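Local coordinates for protein cGAS/DncV-like nucleotidyltransferase in E. coli homolog (Elizabethkingia meningoseptica ATCC 13253 = NBRC 12535, PDB 6E0O) that synthesises cyclic dinucleotide second messengers, probably including c-di-AMP and c-di-GMP, as the nucleotidyltransferase of a CBASS antiphage defence system, at residues A[191-194]-A[195-199]; A[215-218]-A[219-223]. All coordinates share one frame; numbering follows the deposited sequence. Where two conformers were deposited one is given.

Two consecutive helices, 188-205 and 216-224, supply interaction 1 and interaction 2, and both are buried. Each is a local contact along one helix, between residues three or four apart; their centres are 10 Å apart, and the helices also touch each other: Val-193 packs on Glu-220 and Val-223, and Leu-196 on Ile-219 and Val-223. Interaction 1 lies farther from the centre of the chain; its side-chain contacts are apolar, with the cationic end of Lys-197 leading off. Interaction 2 lies closer in, at the start of its helix, and adds a serine cap, a sulfur-aromatic contact and a CH-pi contact. Lys-197 NZ hydrogen-bonds Ser-216 OG, joining two residues that probably bind GTP.

Interaction 1. Residues A[191-194]-A[195-199]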
ATOM      1  N   ARG A 191      -0.766   2.370 -13.586  1.00 10.25           N
ATOM      2  CA  ARG A 191      -1.986   2.973 -14.117  1.00 10.32           C
ATOM      3  C   ARG A 191      -3.165   2.020 -14.001  1.00 10.53           C
ATOM      4  O   ARG A 191      -4.272   2.440 -13.650  1.00 10.73           O
ATOM      5  CB  ARG A 191      -1.739   3.442 -15.550  1.00 10.53           C
ATOM      6  CG  ARG A 191      -0.861   4.666 -15.550  1.00 11.11           C
ATOM      7  CD  ARG A 191      -0.441   5.118 -16.912  1.00 12.29           C
ATOM      8  NE  ARG A 191       0.587   6.145 -16.772  1.00 13.29           N
ATOM      9  CZ  ARG A 191       1.181   6.746 -17.787  1.00 14.29           C
ATOM     10  NH1 ARG A 191       0.831   6.431 -19.023  1.00 16.86           N
ATOM     11  NH2 ARG A 191       2.125   7.643 -17.559  1.00 15.30           N
ATOM     12  N   MET A 192      -2.934   0.727 -14.249  1.00 10.98           N
ATOM     13  CA  MET A 192      -3.984  -0.270 -14.081  1.00 10.49           C
ATOM     14  C   MET A 192      -4.332  -0.476 -12.608  1.00 10.18           C
ATOM     15  O   MET A 192      -5.511  -0.623 -12.264  1.00 11.05           O
ATOM     16  CB  MET A 192      -3.548  -1.583 -14.727  1.00 10.73           C
ATOM     17  CG  MET A 192      -3.463  -1.499 -16.246  1.00 11.71           C
ATOM     18  SD  MET A 192      -5.060  -1.157 -17.029  1.00 12.25           S
ATOM     19  CE  MET A 192      -4.651   0.193 -18.128  1.00 13.88           C
ATOM     20  N   VAL A 193      -3.330  -0.466 -11.721  1.00 10.51           N
ATOM     21  CA  VAL A 193      -3.612  -0.508 -10.287  1.00 10.54           C
ATOM     22  C   VAL A 193      -4.524   0.648  -9.906  1.00 10.69           C
ATOM     23  O   VAL A 193      -5.516   0.477  -9.186  1.00 11.62           O
ATOM     24  CB  VAL A 193      -2.307  -0.476  -9.475  1.00 10.51           C
ATOM     25  CG1 VAL A 193      -2.594  -0.200  -7.995  1.00 11.14           C
ATOM     26  CG2 VAL A 193      -1.531  -1.768  -9.634  1.00 10.90           C
ATOM     27  N   ARG A 194      -4.185   1.856 -10.366  1.00 10.40           N
ATOM     28  CA  ARG A 194      -4.991   3.020 -10.017  1.00 10.96           C
ATOM     29  C   ARG A 194      -6.418   2.884 -10.535  1.00 10.31           C
ATOM     30  O   ARG A 194      -7.374   3.202  -9.821  1.00 11.56           O
ATOM     31  CB  ARG A 194      -4.321   4.297 -10.509  1.00 10.62           C
ATOM     32  CG  ARG A 194      -3.014   4.571  -9.793  1.00 10.65           C
ATOM     33  CD  ARG A 194      -2.419   5.912 -10.256  1.00 13.57           C
ATOM     34  NE  ARG A 194      -0.971   5.934 -10.108  1.00 13.07           N
ATOM     35  CZ  ARG A 194      -0.099   6.040 -11.107  1.00 12.26           C
ATOM     36  NH1 ARG A 194      -0.505   6.160 -12.369  1.00 13.32           N
ATOM     37  NH2 ARG A 194       1.194   6.039 -10.841  1.00 13.19           N
ATOM     38  N   ILE A 195      -6.593   2.425 -11.777  1.00 10.73           N
ATOM     39  CA  ILE A 195      -7.949   2.241 -12.297  1.00 10.54           C
ATOM     40  C   ILE A 195      -8.733   1.286 -11.407  1.00 11.42           C
ATOM     41  O   ILE A 195      -9.891   1.534 -11.065  1.00 11.57           O
ATOM     42  CB  ILE A 195      -7.921   1.747 -13.753  1.00 11.54           C
ATOM     43  CG1 ILE A 195      -7.441   2.841 -14.696  1.00 11.63           C
ATOM     44  CG2 ILE A 195      -9.310   1.255 -14.163  1.00 13.03           C
ATOM     45  CD1 ILE A 195      -7.066   2.326 -16.075  1.00 12.98           C
ATOM     46  N   LEU A 196      -8.122   0.160 -11.048  1.00 10.95           N
ATOM     47  CA  LEU A 196      -8.823  -0.821 -10.232  1.00 10.67           C
ATOM     48  C   LEU A 196      -9.097  -0.306  -8.822  1.00 11.10           C
ATOM     49  O   LEU A 196     -10.109  -0.678  -8.228  1.00 11.89           O
ATOM     50  CB  LEU A 196      -8.059  -2.146 -10.224  1.00 11.19           C
ATOM     51  CG  LEU A 196      -8.090  -2.872 -11.576  1.00 12.18           C
ATOM     52  CD1 LEU A 196      -7.162  -4.082 -11.529  1.00 15.28           C
ATOM     53  CD2 LEU A 196      -9.477  -3.320 -11.972  1.00 14.50           C
ATOM     54  N   LYS A 197      -8.221   0.546  -8.277  1.00 11.15           N
ATOM     55  CA  LYS A 197      -8.525   1.193  -7.000  1.00 11.68           C
ATOM     56  C   LYS A 197      -9.719   2.132  -7.130  1.00 11.91           C
ATOM     57  O   LYS A 197     -10.569   2.198  -6.233  1.00 12.87           O
ATOM     58  CB  LYS A 197      -7.291   1.927  -6.465  1.00 11.59           C
ATOM     59  CG  LYS A 197      -6.188   0.987  -5.968  1.00 12.31           C
ATOM     60  CD  LYS A 197      -4.963   1.731  -5.455  1.00 13.00           C
ATOM     61  CE  LYS A 197      -5.242   2.512  -4.191  1.00 14.54           C
ATOM     62  NZ  LYS A 197      -3.975   3.012  -3.578  1.00 15.56           N
ATOM     63  N   VAL A 198      -9.803   2.878  -8.233  1.00 12.12           N
ATOM     64  CA  VAL A 198     -10.972   3.724  -8.465  1.00 12.69           C
ATOM     65  C   VAL A 198     -12.237   2.877  -8.510  1.00 12.13           C
ATOM     66  O   VAL A 198     -13.251   3.208  -7.886  1.00 13.28           O
ATOM     67  CB  VAL A 198     -10.798   4.532  -9.758  1.00 12.96           C
ATOM     68  CG1 VAL A 198     -12.132   5.145 -10.195  1.00 14.40           C
ATOM     69  CG2 VAL A 198      -9.747   5.606  -9.582  1.00 13.44           C
ATOM     70  N   VAL A 199     -12.201   1.773  -9.258  1.00 11.30           N
ATOM     71  CA  VAL A 199     -13.375   0.911  -9.347  1.00 11.36           C
ATOM     72  C   VAL A 199     -13.717   0.333  -7.976  1.00 11.74           C
ATOM     73  O   VAL A 199     -14.893   0.242  -7.603  1.00 13.01           O
ATOM     74  CB  VAL A 199     -13.164  -0.177 -10.417  1.00 12.53           C
ATOM     75  CG1 VAL A 199     -14.328  -1.145 -10.418  1.00 13.80           C
ATOM     76  CG2 VAL A 199     -12.991   0.460 -11.793  1.00 13.53           C
TER
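Lys-197 climbs back beside Val-193, one turn earlier in the same helix, and its chain can be followed atom by atom. CB rests against the carbonyl oxygens of Val-193 and Arg-194. CG is anti to the carbonyl carbon (chi1 -71°), which lays it over the turn, 3.3 Å from Val-193 O. CD then runs alongside the valine and meets its CG1 branch at 4.0 Å. The chain bends about the CG-CD bond (chi3 67°), and NZ leads away from the turn, to hydrogen bonds with Thr-54 O, Ser-216 OG and the bound ligand. This is ordinary alpha-helix, a middle part of helix 188-205, and it hands a lysine that probably binds GTP to the nucleotide pocket. Under the lysine, its own N gives a hydrogen bond to Val-193 O (2.9 Å). Elsewhere round the helix, Met-192 and Ile-195 lie side by side and point the same way, methionine CE 3.8 Å from isoleucine CD1, on the side covered by helix 236-252. Val-198 N bonds Arg-194 O at 2.9 Å, while the arginine's guanidinium reaches off to the backbone oxygens of Ser-12 and Asn-53.

Interaction 2. Residues A[215-218]-A[219-223]; sequences SSFF and IECLV
Cys-221 SG sits over one face of the Phe-217 ring, 3.5 Å above its plane and offset toward the rim, with CZ the nearest ring atom. CG of that phenylalanine is anti to its backbone N (chi1 177°), which swings the ring out alongside the turn to the sulfur. The other aromatic contact is made by Leu-222, which lies over a face of the Phe-218 ring in an off-centre CH-pi contact, its CD1 4.3 Å from the centroid. Backbone bonds repeat at each step, from Ile-219 N to Ser-215 O (3.0 Å) through Leu-222 N to Phe-218 O (2.9 Å). Among the polar side chains, OE1 of Glu-220 is hydrogen-bonded by His-174 NE2, which should help fix the rotation of the carboxylate. In the conformer given for Ser-216, OG lies 2.9 Å from Glu-220 OE2 and has Lys-197 as its outside partner; the closeness to OE2 is tentative, because the serine has a second conformer. Ahead of the first turn, Ser-215 OG accepts from Phe-218 N at 3.0 Å. That bond is a serine N-cap, here opening helix 216-224 at the nucleotide pocket, where Ser-216, next in the chain, probably binds GTP.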
ATOM      1  N   SER A 215      -7.876  -4.986  -0.488  1.00 17.44           N
ATOM      2  CA  SER A 215      -7.136  -3.810  -0.065  1.00 16.97           C
ATOM      3  C   SER A 215      -6.308  -3.306  -1.240  1.00 14.90           C
ATOM      4  O   SER A 215      -6.129  -3.993  -2.250  1.00 14.19           O
ATOM      5  CB  SER A 215      -6.186  -4.189   1.071  1.00 16.80           C
ATOM      6  OG  SER A 215      -5.182  -5.051   0.553  1.00 14.08           O
ATOM      7  N   SER A 216      -5.771  -2.096  -1.090  1.00 15.75           N
ATOM      8  CA  SER A 216      -4.851  -1.565  -2.091  0.58 17.03           C
ATOM      9  C   SER A 216      -3.664  -2.495  -2.286  1.00 14.24           C
ATOM     10  O   SER A 216      -3.252  -2.761  -3.418  1.00 14.28           O
ATOM     11  CB  SER A 216      -4.352  -0.177  -1.682  0.58 21.56           C
ATOM     12  OG  SER A 216      -3.291   0.241  -2.538  0.58 23.88           O
ATOM     13  N   PHE A 217      -3.103  -3.004  -1.187  1.00 13.39           N
ATOM     14  CA  PHE A 217      -1.983  -3.930  -1.282  1.00 12.38           C
ATOM     15  C   PHE A 217      -2.360  -5.144  -2.118  1.00 11.03           C
ATOM     16  O   PHE A 217      -1.583  -5.597  -2.968  1.00 11.63           O
ATOM     17  CB  PHE A 217      -1.559  -4.356   0.126  1.00 12.54           C
ATOM     18  CG  PHE A 217      -0.447  -5.362   0.147  1.00 13.12           C
ATOM     19  CD1 PHE A 217       0.869  -4.957  -0.003  1.00 14.07           C
ATOM     20  CD2 PHE A 217      -0.712  -6.709   0.316  1.00 14.34           C
ATOM     21  CE1 PHE A 217       1.891  -5.874   0.016  1.00 15.75           C
ATOM     22  CE2 PHE A 217       0.316  -7.632   0.328  1.00 14.03           C
ATOM     23  CZ  PHE A 217       1.615  -7.210   0.179  1.00 14.92           C
ATOM     24  N   PHE A 218      -3.538  -5.705  -1.863  1.00 11.38           N
ATOM     25  CA  PHE A 218      -3.978  -6.892  -2.584  1.00 10.71           C
ATOM     26  C   PHE A 218      -4.105  -6.597  -4.071  1.00 10.42           C
ATOM     27  O   PHE A 218      -3.629  -7.371  -4.909  1.00 11.14           O
ATOM     28  CB  PHE A 218      -5.298  -7.346  -1.970  1.00 11.72           C
ATOM     29  CG  PHE A 218      -5.743  -8.728  -2.352  1.00 11.92           C
ATOM     30  CD1 PHE A 218      -4.972  -9.836  -2.075  1.00 18.98           C
ATOM     31  CD2 PHE A 218      -6.986  -8.919  -2.919  1.00 18.80           C
ATOM     32  CE1 PHE A 218      -5.415 -11.100  -2.390  1.00 19.49           C
ATOM     33  CE2 PHE A 218      -7.425 -10.180  -3.235  1.00 18.20           C
ATOM     34  CZ  PHE A 218      -6.644 -11.271  -2.946  1.00 13.92           C
ATOM     35  N   ILE A 219      -4.722  -5.464  -4.419  1.00 10.99           N
ATOM     36  CA  ILE A 219      -4.846  -5.086  -5.826  1.00 10.82           C
ATOM     37  C   ILE A 219      -3.464  -4.962  -6.464  1.00 11.59           C
ATOM     38  O   ILE A 219      -3.216  -5.470  -7.564  1.00 11.71           O
ATOM     39  CB  ILE A 219      -5.661  -3.785  -5.964  1.00 11.78           C
ATOM     40  CG1 ILE A 219      -7.107  -4.016  -5.520  1.00 12.76           C
ATOM     41  CG2 ILE A 219      -5.587  -3.246  -7.396  1.00 13.94           C
ATOM     42  CD1 ILE A 219      -7.956  -2.756  -5.482  1.00 14.05           C
ATOM     43  N   GLU A 220      -2.544  -4.277  -5.776  1.00 11.48           N
ATOM     44  CA  GLU A 220      -1.202  -4.099  -6.318  1.00 11.06           C
ATOM     45  C   GLU A 220      -0.540  -5.435  -6.600  1.00 10.58           C
ATOM     46  O   GLU A 220       0.099  -5.609  -7.649  1.00 11.97           O
ATOM     47  CB  GLU A 220      -0.349  -3.282  -5.354  1.00 13.22           C
ATOM     48  CG  GLU A 220      -0.740  -1.819  -5.333  1.00 15.28           C
ATOM     49  CD  GLU A 220       0.061  -0.992  -4.365  1.00 21.69           C
ATOM     50  OE1 GLU A 220       1.308  -1.040  -4.383  1.00 22.99           O
ATOM     51  OE2 GLU A 220      -0.584  -0.282  -3.581  1.00 31.30           O
ATOM     52  N   CYS A 221      -0.689  -6.397  -5.683  1.00 10.79           N
ATOM     53  CA  CYS A 221      -0.074  -7.705  -5.880  1.00 10.66           C
ATOM     54  C   CYS A 221      -0.740  -8.469  -7.019  1.00 10.79           C
ATOM     55  O   CYS A 221      -0.055  -9.133  -7.801  1.00 11.77           O
ATOM     56  CB  CYS A 221      -0.140  -8.521  -4.589  1.00 11.59           C
ATOM     57  SG  CYS A 221       0.891  -7.915  -3.219  1.00 12.14           S
ATOM     58  N   LEU A 222      -2.072  -8.404  -7.123  1.00 10.28           N
ATOM     59  CA  LEU A 222      -2.754  -9.118  -8.200  1.00 11.23           C
ATOM     60  C   LEU A 222      -2.275  -8.628  -9.557  1.00 10.40           C
ATOM     61  O   LEU A 222      -1.922  -9.429 -10.429  1.00 11.27           O
ATOM     62  CB  LEU A 222      -4.264  -8.939  -8.097  1.00 10.43           C
ATOM     63  CG  LEU A 222      -4.944  -9.589  -6.894  1.00 11.70           C
ATOM     64  CD1 LEU A 222      -6.393  -9.109  -6.819  1.00 13.05           C
ATOM     65  CD2 LEU A 222      -4.866 -11.093  -6.966  1.00 12.08           C
ATOM     66  N   VAL A 223      -2.276  -7.309  -9.768  1.00 10.27           N
ATOM     67  CA  VAL A 223      -1.873  -6.789 -11.070  1.00 10.14           C
ATOM     68  C   VAL A 223      -0.399  -7.083 -11.325  1.00 10.31           C
ATOM     69  O   VAL A 223       0.009  -7.290 -12.475  1.00 10.86           O
ATOM     70  CB  VAL A 223      -2.212  -5.290 -11.181  1.00 10.79           C
ATOM     71  CG1 VAL A 223      -1.858  -4.770 -12.556  1.00 11.21           C
ATOM     72  CG2 VAL A 223      -3.688  -5.046 -10.889  1.00 11.58           C
TER